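Local coordinates for protein hydrolase (Thermus thermophilus, PDB 1UFO) that probably acts as a hydrolase of the alpha/beta-hydrolase fold, using a serine-histidine-aspartate triad on a substrate not yet known, at residues His31-Lys37 and Asp58-Glu64; Ser113-Phe117 and Phe135-Pro141; His179-Ile185 and Val211-His217; Ser74-Glu79 and Gly147-Asp152. One frame throughout, in Å; residues are numbered along the deposited sequence.

Interaction 1 (His31-Lys37 and Asp58-Glu64)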
loop_
_atom_site.group_PDB
_atom_site.type_symbol
_atom_site.label_atom_id
_atom_site.label_comp_id
_atom_site.label_asym_id
_atom_site.label_seq_id
_atom_site.Cartn_x
_atom_site.Cartn_y
_atom_site.Cartn_z
ATOM N N HIS A 31 -17.771 7.764 7.931
ATOM C CA HIS A 31 -17.075 9.022 7.882
ATOM C C HIS A 31 -16.432 9.368 9.234
ATOM O O HIS A 31 -16.663 8.672 10.234
ATOM C CB HIS A 31 -18.090 10.114 7.404
ATOM C CG HIS A 31 -19.149 10.464 8.410
ATOM N ND1 HIS A 31 -18.878 11.174 9.564
ATOM C CD2 HIS A 31 -20.486 10.179 8.430
ATOM C CE1 HIS A 31 -20.017 11.362 10.234
ATOM N NE2 HIS A 31 -21.014 10.778 9.550
ATOM N N GLY A 32 -15.701 10.505 9.259
ATOM C CA GLY A 32 -15.042 10.891 10.500
ATOM C C GLY A 32 -15.714 12.036 11.228
ATOM O O GLY A 32 -16.771 12.490 10.783
ATOM N N LEU A 33 -15.090 12.489 12.319
ATOM C CA LEU A 33 -15.679 13.562 13.106
ATOM C C LEU A 33 -15.787 14.786 12.260
ATOM O O LEU A 33 -14.878 15.114 11.456
ATOM C CB LEU A 33 -14.781 13.785 14.345
ATOM C CG LEU A 33 -15.413 14.624 15.403
ATOM C CD1 LEU A 33 -16.653 13.923 15.966
ATOM C CD2 LEU A 33 -14.374 14.781 16.519
ATOM N N GLN A 34 -16.934 15.455 12.444
ATOM C CA GLN A 34 -17.347 16.636 11.680
ATOM C C GLN A 34 -17.601 16.368 10.184
ATOM O O GLN A 34 -17.792 17.312 9.413
ATOM C CB GLN A 34 -16.337 17.765 11.819
ATOM C CG GLN A 34 -15.765 17.947 13.240
ATOM C CD GLN A 34 -16.773 18.353 14.325
ATOM O OE1 GLN A 34 -16.424 18.298 15.519
ATOM N NE2 GLN A 34 -18.015 18.775 13.944
ATOM N N GLY A 35 -17.607 15.092 9.771
ATOM C CA GLY A 35 -17.841 14.782 8.374
ATOM C C GLY A 35 -19.269 14.396 8.109
ATOM O O GLY A 35 -20.173 14.735 8.904
ATOM N N SER A 36 -19.493 13.663 6.991
ATOM C CA SER A 36 -20.860 13.301 6.632
ATOM C C SER A 36 -20.803 12.150 5.616
ATOM O O SER A 36 -19.702 11.842 5.081
ATOM C CB SER A 36 -21.528 14.487 5.912
ATOM O OG SER A 36 -20.813 14.778 4.705
ATOM N N LYS A 37 -21.953 11.532 5.344
ATOM C CA LYS A 37 -22.023 10.437 4.382
ATOM C C LYS A 37 -21.607 10.907 2.989
ATOM O O LYS A 37 -20.939 10.185 2.278
ATOM C CB LYS A 37 -23.436 9.800 4.402
ATOM C CG LYS A 37 -24.529 10.736 3.990
ATOM C CD LYS A 37 -25.876 10.129 4.399
ATOM C CE LYS A 37 -27.083 10.947 3.926
ATOM N NZ LYS A 37 -27.071 12.421 4.404
ATOM N N ASP A 58 -25.071 9.013 7.889
ATOM C CA ASP A 58 -24.533 9.977 8.835
ATOM C C ASP A 58 -24.471 9.423 10.261
ATOM O O ASP A 58 -25.397 8.764 10.725
ATOM C CB ASP A 58 -25.427 11.233 8.863
ATOM C CG ASP A 58 -25.328 12.056 7.610
ATOM O OD1 ASP A 58 -26.379 12.626 7.176
ATOM O OD2 ASP A 58 -24.224 12.151 7.051
ATOM N N ALA A 59 -23.385 9.735 10.948
ATOM C CA ALA A 59 -23.247 9.298 12.349
ATOM C C ALA A 59 -24.132 10.158 13.234
ATOM O O ALA A 59 -24.579 11.217 12.832
ATOM C CB ALA A 59 -21.762 9.482 12.772
ATOM N N PRO A 60 -24.372 9.686 14.424
ATOM C CA PRO A 60 -25.194 10.518 15.329
ATOM C C PRO A 60 -24.565 11.890 15.418
ATOM O O PRO A 60 -23.324 12.056 15.439
ATOM C CB PRO A 60 -25.108 9.782 16.654
ATOM C CG PRO A 60 -24.926 8.371 16.288
ATOM C CD PRO A 60 -23.993 8.401 15.037
ATOM N N ARG A 61 -25.406 12.929 15.471
ATOM C CA ARG A 61 -25.007 14.315 15.562
ATOM C C ARG A 61 -24.312 14.944 14.341
ATOM O O ARG A 61 -23.863 16.098 14.392
ATOM C CB ARG A 61 -24.077 14.537 16.769
ATOM C CG ARG A 61 -24.698 14.218 18.049
ATOM C CD ARG A 61 -23.768 14.548 19.218
ATOM N NE ARG A 61 -23.436 15.961 19.371
ATOM C CZ ARG A 61 -22.825 16.400 20.467
ATOM N NH1 ARG A 61 -22.519 15.503 21.399
ATOM N NH2 ARG A 61 -22.554 17.703 20.655
ATOM N N HIS A 62 -24.255 14.233 13.217
ATOM C CA HIS A 62 -23.594 14.692 12.049
ATOM C C HIS A 62 -24.534 14.745 10.821
ATOM O O HIS A 62 -25.591 14.099 10.800
ATOM C CB HIS A 62 -22.464 13.685 11.696
ATOM C CG HIS A 62 -21.291 13.771 12.613
ATOM N ND1 HIS A 62 -21.323 13.335 13.920
ATOM C CD2 HIS A 62 -20.051 14.298 12.405
ATOM C CE1 HIS A 62 -20.141 13.597 14.484
ATOM N NE2 HIS A 62 -19.367 14.177 13.584
ATOM N N GLY A 63 -24.126 15.526 9.844
ATOM C CA GLY A 63 -24.822 15.585 8.585
ATOM C C GLY A 63 -26.258 16.077 8.712
ATOM O O GLY A 63 -26.537 17.212 9.213
ATOM N N GLU A 64 -27.177 15.225 8.310
ATOM C CA GLU A 64 -28.603 15.590 8.366
ATOM C C GLU A 64 -29.220 15.346 9.692
ATOM O O GLU A 64 -30.376 15.770 9.930
ATOM C CB GLU A 64 -29.424 14.882 7.282
ATOM C CG GLU A 64 -28.898 15.208 5.897
ATOM C CD GLU A 64 -29.745 14.690 4.729
ATOM O OE1 GLU A 64 -29.469 13.584 4.206
ATOM O OE2 GLU A 64 -30.685 15.467 4.317
HETATM O O HOH W 1 -21.522 16.798 9.914
#
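S36 and G63 bring the two loops to within 5.0 Å between their CA atoms, and K37 and D58 come almost as near. Each loop holds a type II beta turn, G32 to G35 and A59 to H62, and a water bridges G35 O and G63 N. Two histidines tie the turns together by accepting backbone N-H groups on NE2. H31 NE2 takes A59 N at 2.9 Å, the donor tilted 24° from the ring, while H31 ND1 donates to G32 O. H62 NE2 receives Q34 N at 3.0 Å in the plane of its ring, and its ND1 gives to P60 O, which fixes the rotation of the imidazole; L33 CD1 also touches this ring at its edge. The H31 and H62 rings meet obliquely through H31 CE1.

D58 holds the other end. Its OD2 takes K37 N at 2.9 Å, and OD1 is approached from opposite faces of the carboxylate by K37 NZ, also at 2.9 Å, and by E64 N. K37 runs over the carboxylate in an extended chain until a bend at chi4 (-56°) sets NZ between D58 OD1 and E64 OE1, the latter at 2.7 Å. An asparagine in place of D58 would probably leave the K37 ammonium with one carboxylate fewer to balance its charge.

E64 has a second cationic partner in R7. These loops follow strands 25-30 and 52-56; S36 caps helix 37-42, and helix 77-103 packs against them, with F88 on H31 and A59 and with Y77 and V81 on L33.

Interaction 2 (Ser113-Phe117 and Phe135-Pro141)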
loop_
_atom_site.group_PDB
_atom_site.type_symbol
_atom_site.label_atom_id
_atom_site.label_comp_id
_atom_site.label_asym_id
_atom_site.label_seq_id
_atom_site.Cartn_x
_atom_site.Cartn_y
_atom_site.Cartn_z
ATOM N N SER A 113 -10.784 8.151 9.919
ATOM C CA SER A 113 -10.583 8.809 11.230
ATOM C C SER A 113 -11.525 8.150 12.268
ATOM O O SER A 113 -11.361 6.970 12.598
ATOM C CB SER A 113 -10.771 10.338 11.020
ATOM O OG SER A 113 -10.281 11.055 12.128
ATOM N N LEU A 114 -12.509 8.854 12.863
ATOM C CA LEU A 114 -13.350 8.226 13.870
ATOM C C LEU A 114 -14.024 7.013 13.244
ATOM O O LEU A 114 -14.246 6.021 13.925
ATOM C CB LEU A 114 -14.372 9.238 14.393
ATOM C CG LEU A 114 -15.159 8.698 15.581
ATOM C CD1 LEU A 114 -14.292 8.526 16.828
ATOM C CD2 LEU A 114 -16.350 9.645 15.834
ATOM N N GLY A 115 -14.338 7.068 11.965
ATOM C CA GLY A 115 -14.953 5.904 11.302
ATOM C C GLY A 115 -14.011 4.675 11.258
ATOM O O GLY A 115 -14.491 3.550 11.298
ATOM N N ALA A 116 -12.685 4.925 11.240
ATOM C CA ALA A 116 -11.720 3.822 11.256
ATOM C C ALA A 116 -11.756 3.193 12.653
ATOM O O ALA A 116 -11.662 1.947 12.811
ATOM C CB ALA A 116 -10.320 4.357 10.946
ATOM N N PHE A 117 -11.914 4.041 13.693
ATOM C CA PHE A 117 -11.987 3.497 15.046
ATOM C C PHE A 117 -13.268 2.677 15.198
ATOM O O PHE A 117 -13.258 1.640 15.855
ATOM C CB PHE A 117 -11.979 4.671 16.073
ATOM C CG PHE A 117 -12.029 4.183 17.487
ATOM C CD1 PHE A 117 -10.890 3.621 18.079
ATOM C CD2 PHE A 117 -13.220 4.289 18.236
ATOM C CE1 PHE A 117 -10.921 3.160 19.388
ATOM C CE2 PHE A 117 -13.255 3.859 19.560
ATOM C CZ PHE A 117 -12.098 3.280 20.137
ATOM N N PHE A 135 -8.722 4.252 7.146
ATOM C CA PHE A 135 -8.008 5.398 6.656
ATOM C C PHE A 135 -7.787 6.415 7.781
ATOM O O PHE A 135 -8.677 6.647 8.573
ATOM C CB PHE A 135 -8.839 6.132 5.620
ATOM C CG PHE A 135 -9.033 5.399 4.343
ATOM C CD1 PHE A 135 -10.194 4.626 4.121
ATOM C CD2 PHE A 135 -8.099 5.535 3.279
ATOM C CE1 PHE A 135 -10.422 4.021 2.891
ATOM C CE2 PHE A 135 -8.321 4.937 2.056
ATOM C CZ PHE A 135 -9.496 4.165 1.834
ATOM N N ILE A 136 -6.571 6.958 7.824
ATOM C CA ILE A 136 -6.189 8.040 8.756
ATOM C C ILE A 136 -6.725 7.886 10.184
ATOM O O ILE A 136 -7.237 8.814 10.796
ATOM C CB ILE A 136 -6.561 9.458 8.124
ATOM C CG1 ILE A 136 -8.096 9.680 8.050
ATOM C CG2 ILE A 136 -5.873 9.542 6.713
ATOM C CD1 ILE A 136 -8.353 11.149 7.414
ATOM N N GLY A 137 -6.521 6.692 10.714
ATOM C CA GLY A 137 -7.074 6.377 12.013
ATOM C C GLY A 137 -6.283 5.413 12.851
ATOM O O GLY A 137 -5.117 5.127 12.570
ATOM N N SER A 138 -6.973 4.873 13.855
ATOM C CA SER A 138 -6.330 4.033 14.853
ATOM C C SER A 138 -7.344 3.176 15.590
ATOM O O SER A 138 -8.565 3.490 15.580
ATOM C CB SER A 138 -5.635 4.986 15.833
ATOM O OG SER A 138 -5.167 4.304 17.002
ATOM N N GLY A 139 -6.840 2.084 16.158
ATOM C CA GLY A 139 -7.624 1.145 16.955
ATOM C C GLY A 139 -7.641 1.468 18.459
ATOM O O GLY A 139 -8.184 0.699 19.240
ATOM N N PHE A 140 -7.012 2.564 18.829
ATOM C CA PHE A 140 -7.026 3.061 20.163
ATOM C C PHE A 140 -7.687 4.407 20.143
ATOM O O PHE A 140 -7.549 5.171 19.189
ATOM C CB PHE A 140 -5.610 3.283 20.723
ATOM C CG PHE A 140 -4.865 2.009 21.009
ATOM C CD1 PHE A 140 -4.175 1.300 20.003
ATOM C CD2 PHE A 140 -4.888 1.492 22.293
ATOM C CE1 PHE A 140 -3.535 0.071 20.317
ATOM C CE2 PHE A 140 -4.257 0.290 22.606
ATOM C CZ PHE A 140 -3.585 -0.430 21.643
ATOM N N PRO A 141 -8.403 4.753 21.242
ATOM C CA PRO A 141 -9.044 6.066 21.323
ATOM C C PRO A 141 -7.950 7.103 21.539
ATOM O O PRO A 141 -6.840 6.762 21.920
ATOM C CB PRO A 141 -9.970 5.971 22.526
ATOM C CG PRO A 141 -9.221 5.016 23.436
ATOM C CD PRO A 141 -8.655 3.937 22.445
HETATM O O HOH W 2 -9.205 6.699 14.451
#
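S113 has a positive phi (60°) with psi -116°, a strained conformation unusual for a residue other than glycine, and is pressed against the loop leaving strand 132-135. Its N donates to F135 O at 2.9 Å, a nearly straight bond that continues the pairing of strands 107-112 and 132-135. Beside it S113 CA lies 3.4 Å from I136 O in a CA-H...O contact; this carbonyl is buried here with no hydrogen-bond partner in the model. A116 sends its CB between F135 O and the CA of G137, 4.0 Å from the latter. A side chain on G137 would clash with that methyl, so the glycine lets helix and loop come together. A water joins S113 O to S138 N, and S113 O also accepts from A116 N and F117 N as the helix starts.

F117, with CG anti to its N (chi1 -179°), lays its ring alongside the loop: CD1 meets S138 O at 3.4 Å, in the ring plane, and CE1 lies 3.9 Å from P141 CD. Y82 of helix 77-103 meets the same ring edge-to-face. Further along, S138 OG accepts F140 N in an ST turn, while T194 of helix 188-198 bonds to S138 OG and to G139 N.

The S113 hydroxyl bonds to H217 NE2. The tight strand-turn-helix, with G111, S113 and G115 in a GxSxG pattern, fits the nucleophile elbow of the alpha/beta hydrolases, where S113 would probably be the nucleophile.

Interaction 3 (His179-Ile185 and Val211-His217); sequences HGSRDHI and VEEGAGH
D183 and H217 both swing CG anti to the backbone N (chi1 -176° and -165°), which brings carboxylate and imidazole together although their planes stand 60° apart. H217 ND1 gives its proton to D183 OD1 at 2.6 Å, on the syn side though somewhat out of the carboxylate plane, and in the plane of the imidazole. I185 lies over one face of the imidazole, its CB 3.8 Å from the ring centroid in a CH-pi contact, with I185 CD1 touching H217 CD2. A water donates to D183 OD1 and G216 O and accepts from G180 N; D183 OD2 takes V186 N.

With H217 NE2 bonded to the S113 hydroxyl, this is the geometry of a Ser-His-Asp charge relay, consistent with the alpha/beta hydrolase fold, where the acid and the histidine sit on loops at strand ends. The strands are 175-180 and 207-212, parallel and linked through helix 188-198 in a beta-alpha-beta unit. E212 N bonds to H179 O at 2.9 Å, and S181 N returns to E212 O at 3.1 Å.

Beyond the strands the loops stay tied: R182 N reaches A215 O at 2.8 Å, and S181 OG accepts G214 N at 2.8 Å in a straight bond. E213 OE1 pairs with R209 of the second subunit, and V211 and E212 pair antiparallel with a strand of that subunit, extending the sheet into the dimer.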
loop_
_atom_site.group_PDB
_atom_site.type_symbol
_atom_site.label_atom_id
_atom_site.label_comp_id
_atom_site.label_asym_id
_atom_site.label_seq_id
_atom_site.Cartn_x
_atom_site.Cartn_y
_atom_site.Cartn_z
ATOM N N HIS A 179 -2.275 5.700 5.965
ATOM C CA HIS A 179 -1.999 6.887 6.785
ATOM C C HIS A 179 -1.019 7.830 6.113
ATOM O O HIS A 179 -0.315 7.453 5.188
ATOM C CB HIS A 179 -1.292 6.404 8.064
ATOM C CG HIS A 179 -1.732 7.076 9.322
ATOM N ND1 HIS A 179 -2.848 6.641 10.028
ATOM C CD2 HIS A 179 -1.237 8.143 10.016
ATOM C CE1 HIS A 179 -3.035 7.413 11.088
ATOM N NE2 HIS A 179 -2.064 8.337 11.111
ATOM N N GLY A 180 -1.029 9.073 6.607
ATOM C CA GLY A 180 -0.072 10.074 6.106
ATOM C C GLY A 180 1.000 10.242 7.166
ATOM O O GLY A 180 0.725 10.342 8.359
ATOM N N SER A 181 2.259 10.329 6.751
ATOM C CA SER A 181 3.319 10.422 7.767
ATOM C C SER A 181 3.295 11.669 8.638
ATOM O O SER A 181 3.852 11.620 9.772
ATOM C CB SER A 181 4.697 10.297 7.087
ATOM O OG SER A 181 4.976 11.454 6.292
ATOM N N ARG A 182 2.734 12.754 8.116
ATOM C CA ARG A 182 2.677 14.026 8.846
ATOM C C ARG A 182 1.327 14.294 9.521
ATOM O O ARG A 182 0.964 15.439 9.871
ATOM C CB ARG A 182 3.018 15.158 7.906
ATOM C CG ARG A 182 4.421 15.006 7.324
ATOM C CD ARG A 182 5.534 15.342 8.317
ATOM N NE ARG A 182 5.531 16.781 8.575
ATOM C CZ ARG A 182 6.251 17.665 7.887
ATOM N NH1 ARG A 182 6.150 18.960 8.186
ATOM N NH2 ARG A 182 7.085 17.249 6.935
ATOM N N ASP A 183 0.540 13.257 9.750
ATOM C CA ASP A 183 -0.755 13.485 10.401
ATOM C C ASP A 183 -0.537 13.832 11.895
ATOM O O ASP A 183 0.166 13.106 12.611
ATOM C CB ASP A 183 -1.557 12.140 10.267
ATOM C CG ASP A 183 -2.974 12.223 10.806
ATOM O OD1 ASP A 183 -3.809 11.349 10.384
ATOM O OD2 ASP A 183 -3.279 13.100 11.616
ATOM N N HIS A 184 -1.073 14.961 12.334
ATOM C CA HIS A 184 -0.932 15.281 13.752
ATOM C C HIS A 184 -2.221 15.111 14.529
ATOM O O HIS A 184 -2.188 15.183 15.758
ATOM C CB HIS A 184 -0.383 16.702 13.918
ATOM C CG HIS A 184 0.903 16.921 13.189
ATOM N ND1 HIS A 184 2.012 16.119 13.385
ATOM C CD2 HIS A 184 1.263 17.842 12.251
ATOM C CE1 HIS A 184 3.001 16.546 12.615
ATOM N NE2 HIS A 184 2.576 17.589 11.915
ATOM N N ILE A 185 -3.331 14.872 13.856
ATOM C CA ILE A 185 -4.605 14.619 14.552
ATOM C C ILE A 185 -4.566 13.142 15.075
ATOM O O ILE A 185 -4.930 12.832 16.231
ATOM C CB ILE A 185 -5.743 14.869 13.598
ATOM C CG1 ILE A 185 -5.785 16.372 13.224
ATOM C CG2 ILE A 185 -6.995 14.407 14.239
ATOM C CD1 ILE A 185 -6.715 16.801 12.119
ATOM N N VAL A 211 1.647 3.898 3.933
ATOM C CA VAL A 211 1.925 5.228 4.436
ATOM C C VAL A 211 2.400 6.108 3.293
ATOM O O VAL A 211 3.354 5.754 2.555
ATOM C CB VAL A 211 3.007 5.213 5.571
ATOM C CG1 VAL A 211 3.232 6.680 6.096
ATOM C CG2 VAL A 211 2.533 4.343 6.756
ATOM N N GLU A 212 1.722 7.228 3.102
ATOM C CA GLU A 212 2.065 8.213 2.055
ATOM C C GLU A 212 2.952 9.267 2.762
ATOM O O GLU A 212 2.517 9.960 3.702
ATOM C CB GLU A 212 0.785 8.810 1.532
ATOM C CG GLU A 212 0.983 9.842 0.427
ATOM C CD GLU A 212 -0.332 10.238 -0.205
ATOM O OE1 GLU A 212 -0.391 11.336 -0.770
ATOM O OE2 GLU A 212 -1.290 9.486 -0.069
ATOM N N GLU A 213 4.185 9.404 2.273
ATOM C CA GLU A 213 5.129 10.310 2.940
ATOM C C GLU A 213 4.700 11.748 2.650
ATOM O O GLU A 213 4.485 12.115 1.473
ATOM C CB GLU A 213 6.501 10.047 2.360
ATOM C CG GLU A 213 7.566 10.421 3.327
ATOM C CD GLU A 213 7.615 9.537 4.583
ATOM O OE1 GLU A 213 7.108 8.357 4.674
ATOM O OE2 GLU A 213 8.290 10.020 5.510
ATOM N N GLY A 214 4.583 12.532 3.722
ATOM C CA GLY A 214 4.211 13.925 3.557
ATOM C C GLY A 214 2.743 14.234 3.688
ATOM O O GLY A 214 2.378 15.384 3.907
ATOM N N ALA A 215 1.900 13.215 3.536
ATOM C CA ALA A 215 0.458 13.433 3.691
ATOM C C ALA A 215 0.120 13.608 5.153
ATOM O O ALA A 215 0.846 13.143 6.044
ATOM C CB ALA A 215 -0.326 12.238 3.118
ATOM N N GLY A 216 -0.988 14.297 5.420
ATOM C CA GLY A 216 -1.456 14.554 6.782
ATOM C C GLY A 216 -2.751 13.809 7.022
ATOM O O GLY A 216 -2.958 12.690 6.511
ATOM N N HIS A 217 -3.632 14.456 7.761
ATOM C CA HIS A 217 -4.937 13.880 8.127
ATOM C C HIS A 217 -6.054 14.131 7.074
ATOM O O HIS A 217 -7.093 14.836 7.288
ATOM C CB HIS A 217 -5.307 14.421 9.548
ATOM C CG HIS A 217 -6.410 13.652 10.159
ATOM N ND1 HIS A 217 -6.231 12.384 10.635
ATOM C CD2 HIS A 217 -7.705 13.973 10.370
ATOM C CE1 HIS A 217 -7.389 11.959 11.151
ATOM N NE2 HIS A 217 -8.294 12.904 11.012
HETATM O O HOH W 3 -3.109 10.163 8.074
HETATM O O HOH W 4 7.382 12.127 6.602
#

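Interaction 4 (Ser74-Glu79 and Gly147-Asp152)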
loop_
_atom_site.group_PDB
_atom_site.type_symbol
_atom_site.label_atom_id
_atom_site.label_comp_id
_atom_site.label_asym_id
_atom_site.label_seq_id
_atom_site.Cartn_x
_atom_site.Cartn_y
_atom_site.Cartn_z
ATOM N N SER A 74 -15.264 21.883 24.613
ATOM C CA SER A 74 -15.937 21.340 25.768
ATOM C C SER A 74 -15.156 20.386 26.653
ATOM O O SER A 74 -14.356 19.576 26.163
ATOM C CB SER A 74 -17.193 20.580 25.321
ATOM O OG SER A 74 -17.862 20.064 26.449
ATOM N N PRO A 75 -15.371 20.446 27.979
ATOM C CA PRO A 75 -14.683 19.521 28.912
ATOM C C PRO A 75 -15.209 18.088 28.669
ATOM O O PRO A 75 -14.621 17.137 29.103
ATOM C CB PRO A 75 -15.151 19.992 30.303
ATOM C CG PRO A 75 -15.396 21.380 30.084
ATOM C CD PRO A 75 -16.072 21.496 28.735
ATOM N N ARG A 76 -16.350 17.985 27.983
ATOM C CA ARG A 76 -16.913 16.658 27.703
ATOM C C ARG A 76 -16.706 16.272 26.224
ATOM O O ARG A 76 -17.394 15.368 25.684
ATOM C CB ARG A 76 -18.415 16.643 27.988
ATOM C CG ARG A 76 -18.793 16.995 29.460
ATOM C CD ARG A 76 -18.308 15.884 30.351
ATOM N NE ARG A 76 -18.574 16.128 31.779
ATOM C CZ ARG A 76 -19.320 15.331 32.539
ATOM N NH1 ARG A 76 -19.876 14.249 32.018
ATOM N NH2 ARG A 76 -19.544 15.633 33.823
ATOM N N TYR A 77 -15.768 16.923 25.574
ATOM C CA TYR A 77 -15.502 16.607 24.158
ATOM C C TYR A 77 -15.243 15.151 23.855
ATOM O O TYR A 77 -15.964 14.537 23.042
ATOM C CB TYR A 77 -14.316 17.416 23.678
ATOM C CG TYR A 77 -13.885 17.101 22.247
ATOM C CD1 TYR A 77 -14.736 17.357 21.176
ATOM C CD2 TYR A 77 -12.578 16.679 21.978
ATOM C CE1 TYR A 77 -14.266 17.211 19.836
ATOM C CE2 TYR A 77 -12.094 16.542 20.677
ATOM C CZ TYR A 77 -12.959 16.814 19.608
ATOM O OH TYR A 77 -12.494 16.705 18.303
ATOM N N VAL A 78 -14.268 14.585 24.553
ATOM C CA VAL A 78 -13.862 13.205 24.293
ATOM C C VAL A 78 -15.012 12.278 24.605
ATOM O O VAL A 78 -15.298 11.322 23.812
ATOM C CB VAL A 78 -12.614 12.842 25.113
ATOM C CG1 VAL A 78 -12.350 11.351 25.026
ATOM C CG2 VAL A 78 -11.397 13.625 24.609
ATOM N N GLU A 79 -15.670 12.511 25.758
ATOM C CA GLU A 79 -16.809 11.688 26.119
ATOM C C GLU A 79 -17.850 11.680 24.988
ATOM O O GLU A 79 -18.381 10.629 24.615
ATOM C CB GLU A 79 -17.453 12.283 27.374
ATOM C CG GLU A 79 -18.612 11.520 27.891
ATOM C CD GLU A 79 -19.112 12.090 29.204
ATOM O OE1 GLU A 79 -18.952 11.377 30.163
ATOM O OE2 GLU A 79 -19.654 13.204 29.217
ATOM N N GLY A 147 -7.987 18.089 31.228
ATOM C CA GLY A 147 -9.200 18.827 31.410
ATOM C C GLY A 147 -10.448 18.083 30.959
ATOM O O GLY A 147 -11.556 18.555 31.192
ATOM N N GLN A 148 -10.273 16.984 30.226
ATOM C CA GLN A 148 -11.441 16.215 29.809
ATOM C C GLN A 148 -11.962 15.408 30.954
ATOM O O GLN A 148 -11.191 14.801 31.697
ATOM C CB GLN A 148 -11.117 15.252 28.672
ATOM C CG GLN A 148 -10.781 16.014 27.420
ATOM C CD GLN A 148 -11.977 16.813 26.894
ATOM O OE1 GLN A 148 -12.963 16.241 26.548
ATOM N NE2 GLN A 148 -11.855 18.142 26.840
ATOM N N VAL A 149 -13.282 15.370 31.059
ATOM C CA VAL A 149 -13.936 14.601 32.102
ATOM C C VAL A 149 -14.731 13.491 31.386
ATOM O O VAL A 149 -15.479 13.777 30.450
ATOM C CB VAL A 149 -14.885 15.513 32.869
ATOM C CG1 VAL A 149 -15.918 14.695 33.675
ATOM C CG2 VAL A 149 -14.048 16.387 33.800
ATOM N N VAL A 150 -14.557 12.250 31.807
ATOM C CA VAL A 150 -15.323 11.176 31.118
ATOM C C VAL A 150 -16.040 10.392 32.195
ATOM O O VAL A 150 -15.377 9.811 33.077
ATOM C CB VAL A 150 -14.345 10.286 30.343
ATOM C CG1 VAL A 150 -15.084 9.116 29.645
ATOM C CG2 VAL A 150 -13.620 11.168 29.297
ATOM N N GLU A 151 -17.375 10.390 32.104
ATOM C CA GLU A 151 -18.192 9.674 33.087
ATOM C C GLU A 151 -18.977 8.524 32.482
ATOM O O GLU A 151 -19.255 7.535 33.189
ATOM C CB GLU A 151 -19.153 10.632 33.749
ATOM C CG GLU A 151 -18.392 11.647 34.585
ATOM C CD GLU A 151 -19.315 12.323 35.478
ATOM O OE1 GLU A 151 -20.102 13.217 35.044
ATOM O OE2 GLU A 151 -19.286 11.905 36.645
ATOM N N ASP A 152 -19.268 8.664 31.190
ATOM C CA ASP A 152 -20.053 7.673 30.409
ATOM C C ASP A 152 -19.372 6.305 30.565
ATOM O O ASP A 152 -18.245 6.079 30.070
ATOM C CB ASP A 152 -20.053 8.139 28.953
ATOM C CG ASP A 152 -20.942 7.288 28.034
ATOM O OD1 ASP A 152 -20.947 6.088 28.252
ATOM O OD2 ASP A 152 -21.569 7.893 27.147
HETATM O O HOH W 5 -14.569 14.239 27.673
#
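R76 reaches across to V149 and E151, though its CB starts out pointing away from them. From CB the chain bends at chi2 (-68°) and turns back, so that CD lies 3.5 Å from V149 O and NE 3.6 Å from V149 CG1. That methyl sits over one face of the guanidinium. At the tip, NH2 makes a salt bridge to E151 OE1 at 2.8 Å, approaching from above the carboxylate plane, with NH1 adding a weak bond to the same oxygen. NH1 spends its better bond on E79 OE2, in the guanidinium plane and on the syn lone pair. A leucine in place of R76 would probably leave E79 and E151 without the positive charge between them.

E79 in turn stretches its chain to the loop: OE1 takes E151 N at 2.7 Å, nearly along the C-O bond, and D152 N at 2.9 Å from the opposite face. At the other end Q148 folds its amide onto the start of the helix. Its OE1 accepts V78 N at 2.9 Å (175°) and its NE2 donates to S74 O, while V149 N bonds to P75 O at 3.0 Å. A water accepts from E79 N and lies within hydrogen-bonding distance of Q148 OE1 and V149 O.

Loop atoms thus meet the first turn of helix 77-103, where Q148 OE1 satisfies a backbone N-H and S74 OG forms an ST turn with R76 N. D152, salt-bridged to R83, sits at the N-cap of helix 153-160, where its OD1 makes weak capping bonds. The arrangement is a surface joint between the N-terminal ends of two helices, one preceding strand 107-112 and the other following strand 132-135.

The probable catalytic site spans interactions 2 and 3, whose centres lie 13 Å apart: S113 OG of the elbow is 2.9 Å from H217 NE2, and D183 stands behind the histidine. I136 O also comes 3.2 Å from H217 CE1, so the loop after strand 132-135 borders the triad. Interaction 1 approaches from the elbow's other flank, L33 N lying 3.9 Å from L114 CB, yet its nearest atoms stay about 7 Å from interaction 3. Interaction 4 is the most peripheral, about 23 Å from the chain centre; it meets interaction 1 where Y77 OH lies 3.2 Å from L33 CD2, and its centre is about 27 Å from that of interaction 3.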